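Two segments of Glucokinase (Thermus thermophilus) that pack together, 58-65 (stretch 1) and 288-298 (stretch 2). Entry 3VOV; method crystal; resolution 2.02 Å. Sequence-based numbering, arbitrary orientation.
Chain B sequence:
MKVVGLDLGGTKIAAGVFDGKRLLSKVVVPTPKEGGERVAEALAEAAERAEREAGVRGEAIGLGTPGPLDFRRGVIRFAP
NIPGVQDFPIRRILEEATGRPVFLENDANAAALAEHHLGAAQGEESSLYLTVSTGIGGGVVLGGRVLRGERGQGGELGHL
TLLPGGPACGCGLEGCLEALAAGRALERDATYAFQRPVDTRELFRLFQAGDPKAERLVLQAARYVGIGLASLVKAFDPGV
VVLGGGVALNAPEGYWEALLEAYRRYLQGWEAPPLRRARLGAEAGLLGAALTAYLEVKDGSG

Stretch 1, residues 58-65: GEAIGLGT
Stretch 2 (288-298) GAALTAYLEVK

Stretch 2 is helical from Gly-288 to Lys-298, and the helix runs beyond both ends. Stretch 1 starts as a loop and becomes a strand from Ile-61 to Thr-65. The N-to-C directions of strand and helix differ by 140°, a broadly antiparallel crossing, and the axes approach to 6.0 Å. At this approach the facing residues are mostly small, glycine and alanine, and at Gly-62 there is no space for a side chain. The register is set by Gly-62 and Ala-293, whose CA atoms lie 4.6 Å apart. As stretch 1 advances, its partners step back along the helix from Val-297 to Ala-293 to Ala-289, one helical turn at a time. The two stretches bury 299 Å² between them without a hydrogen bond across the contact.

Gly-58 (phi/psi -86/152) leads in without touching the helix. Glu-59 (-89/-3) is exposed and gives up little surface to the helix: its CA-to-CB bond points sideways, but chi1 43° (p), chi2 -167° (t) and chi3 77° bring its end closer, leaving Glu-59 OE2 3.8 Å from Val-297 CG1. This is a van der Waals contact between an exposed carboxylate and a methyl group, with no polar partner on the helix.

Ala-60 (-159/161) is extended, and its CA-to-CB bond points toward the helix. Ala-60 CB packs 3.5 Å from Val-297 CG2 and 4.1 Å from Ala-293 CB, so one methyl meets apolar groups from two successive turns. Val-297 adopts chi1 169° (t).

Ile-61 (-120/137) begins the strand with its CA-to-CB bond pointing away, chi1 -66° (m) and chi2 -172° (t). Its backbone still takes part: Ile-61 C lies 3.6 Å from Ala-293 CB. The methyl of Ala-293 thus rests against the strand backbone, and Ala-293 CB is 3.4 Å from Gly-62 N.

Gly-62 (-111/134) is the tightest point. Gly-62 CA lies 3.2 Å from Ala-289 O, a CA-H...O contact with an angle of 158° at the hydrogen. Ala-289 O also accepts a weak hydrogen bond from Ala-293 N, at 3.4 Å. The absence of a side chain is essential to this spacing: an ideal CB on Gly-62 would fall 1.7 Å from Ala-289 O, a clear clash, and would crowd Ala-293 CB at 3.3 Å.

Leu-63 (-127/119; chi1 172°, t; chi2 64°, p) again has its CA-to-CB bond pointing away, continuing the strand's alternation, and Leu-63 C lies 4.2 Å from Ala-289 CB. Gly-64 N lies 3.7 Å from Ala-289 CB, with Gly-64 at -105/137. Here glycine is not forced by the helix, since there is room for a CB. Thr-65 (-142/147; chi1 167°, t) is out of reach.

Helix phi runs from -52 to -71 and psi from -31 to -55, averaging about -63/-43; Thr-292 is -52/-55. Thr-292, chi1 -61° (m), bonds back to Gly-288 O through both Thr-292 OG1 (2.7 Å) and Thr-292 N (2.9 Å), so its hydroxyl donates within the helix. The rule is compact: alanines and a valine on successive turns, facing a strand whose closest point has no side chain.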

# COMPACT_ATOMS: atom_id res chain seq x y z
N GLY B 58 -26.03 40.53 -20.61
CA GLY B 58 -24.76 39.89 -20.90
C GLY B 58 -24.68 39.50 -22.36
O GLY B 58 -25.71 39.23 -23.00
N GLU B 59 -23.47 39.45 -22.91
CA GLU B 59 -23.37 38.90 -24.26
C GLU B 59 -23.15 37.40 -24.42
O GLU B 59 -23.15 36.88 -25.54
CB GLU B 59 -22.41 39.69 -25.15
CG GLU B 59 -21.12 40.14 -24.61
CD GLU B 59 -20.51 41.15 -25.57
OE1 GLU B 59 -20.96 42.31 -25.58
OE2 GLU B 59 -19.58 40.78 -26.33
N ALA B 60 -23.02 36.70 -23.29
CA ALA B 60 -22.88 35.25 -23.29
C ALA B 60 -23.27 34.78 -21.90
O ALA B 60 -23.29 35.58 -20.94
CB ALA B 60 -21.46 34.82 -23.59
N ILE B 61 -23.59 33.49 -21.79
CA ILE B 61 -23.94 32.96 -20.50
C ILE B 61 -22.94 31.83 -20.18
O ILE B 61 -22.60 31.03 -21.06
CB ILE B 61 -25.37 32.43 -20.55
CG1 ILE B 61 -26.34 33.62 -20.75
CG2 ILE B 61 -25.70 31.62 -19.30
CD1 ILE B 61 -27.80 33.23 -20.62
N GLY B 62 -22.46 31.80 -18.94
CA GLY B 62 -21.65 30.66 -18.49
C GLY B 62 -22.47 29.91 -17.48
O GLY B 62 -23.11 30.52 -16.61
N LEU B 63 -22.50 28.59 -17.63
CA LEU B 63 -23.30 27.71 -16.77
C LEU B 63 -22.46 26.59 -16.16
O LEU B 63 -21.91 25.71 -16.89
CB LEU B 63 -24.45 27.09 -17.57
CG LEU B 63 -25.25 25.98 -16.84
CD1 LEU B 63 -26.01 26.52 -15.59
CD2 LEU B 63 -26.29 25.36 -17.84
N GLY B 64 -22.42 26.59 -14.83
CA GLY B 64 -21.65 25.66 -14.08
C GLY B 64 -22.59 24.65 -13.49
O GLY B 64 -23.66 24.99 -12.97
N THR B 65 -22.18 23.39 -13.56
CA THR B 65 -23.07 22.31 -13.15
C THR B 65 -22.26 21.23 -12.42
O THR B 65 -21.13 21.00 -12.78
CB THR B 65 -23.77 21.73 -14.44
OG1 THR B 65 -24.41 20.51 -14.14
CG2 THR B 65 -22.76 21.39 -15.45
N GLY B 288 -16.80 31.41 -11.36
CA GLY B 288 -16.09 30.64 -12.41
C GLY B 288 -16.98 30.36 -13.62
O GLY B 288 -16.50 30.22 -14.73
N ALA B 289 -18.28 30.21 -13.40
CA ALA B 289 -19.21 30.04 -14.55
C ALA B 289 -19.24 31.34 -15.37
O ALA B 289 -19.21 31.33 -16.60
CB ALA B 289 -20.61 29.71 -14.05
N ALA B 290 -19.26 32.45 -14.68
CA ALA B 290 -19.21 33.72 -15.39
C ALA B 290 -17.88 33.89 -16.10
O ALA B 290 -17.84 34.29 -17.25
CB ALA B 290 -19.49 34.89 -14.42
N LEU B 291 -16.77 33.60 -15.41
CA LEU B 291 -15.47 33.72 -16.05
C LEU B 291 -15.29 32.81 -17.25
O LEU B 291 -14.61 33.16 -18.23
CB LEU B 291 -14.36 33.40 -15.08
CG LEU B 291 -13.91 34.50 -14.16
CD1 LEU B 291 -13.19 33.78 -12.99
CD2 LEU B 291 -12.96 35.45 -14.93
N THR B 292 -15.89 31.64 -17.18
CA THR B 292 -15.91 30.75 -18.36
C THR B 292 -16.41 31.48 -19.59
O THR B 292 -15.74 31.51 -20.62
CB THR B 292 -16.72 29.43 -18.05
OG1 THR B 292 -16.08 28.76 -16.97
CG2 THR B 292 -16.79 28.47 -19.24
N ALA B 293 -17.60 32.06 -19.49
CA ALA B 293 -18.19 32.79 -20.64
C ALA B 293 -17.34 34.03 -20.99
O ALA B 293 -17.14 34.38 -22.16
CB ALA B 293 -19.66 33.20 -20.31
N TYR B 294 -16.87 34.73 -19.97
CA TYR B 294 -16.12 35.99 -20.18
C TYR B 294 -14.83 35.73 -21.00
O TYR B 294 -14.52 36.41 -22.03
CB TYR B 294 -15.81 36.62 -18.81
CG TYR B 294 -15.05 37.93 -18.94
CD1 TYR B 294 -13.66 37.96 -18.99
CD2 TYR B 294 -15.75 39.12 -19.07
CE1 TYR B 294 -12.96 39.21 -19.13
CE2 TYR B 294 -15.09 40.33 -19.22
CZ TYR B 294 -13.72 40.38 -19.24
OH TYR B 294 -13.15 41.62 -19.41
N LEU B 295 -14.06 34.75 -20.54
CA LEU B 295 -12.83 34.39 -21.22
C LEU B 295 -13.10 33.76 -22.59
O LEU B 295 -12.34 33.95 -23.50
CB LEU B 295 -11.95 33.48 -20.34
CG LEU B 295 -11.54 34.17 -19.02
CD1 LEU B 295 -10.95 33.17 -18.02
CD2 LEU B 295 -10.56 35.39 -19.21
N GLU B 296 -14.17 33.00 -22.75
CA GLU B 296 -14.47 32.51 -24.09
C GLU B 296 -14.74 33.66 -25.05
O GLU B 296 -14.24 33.66 -26.15
CB GLU B 296 -15.68 31.58 -24.09
CG GLU B 296 -15.34 30.20 -23.65
CD GLU B 296 -14.82 29.34 -24.81
OE1 GLU B 296 -14.56 28.15 -24.55
OE2 GLU B 296 -14.70 29.84 -25.96
N VAL B 297 -15.55 34.62 -24.62
CA VAL B 297 -15.91 35.74 -25.48
C VAL B 297 -14.69 36.62 -25.78
O VAL B 297 -14.46 37.00 -26.93
CB VAL B 297 -17.03 36.59 -24.88
CG1 VAL B 297 -17.18 37.89 -25.68
CG2 VAL B 297 -18.33 35.79 -24.85
N LYS B 298 -13.93 36.93 -24.72
CA LYS B 298 -12.62 37.55 -24.84
C LYS B 298 -11.64 36.81 -25.79
O LYS B 298 -11.02 37.45 -26.64
CB LYS B 298 -12.00 37.67 -23.44
CG LYS B 298 -11.00 38.78 -23.32
CD LYS B 298 -10.00 38.55 -22.19
CE LYS B 298 -9.01 39.72 -22.15
NZ LYS B 298 -7.79 39.50 -21.33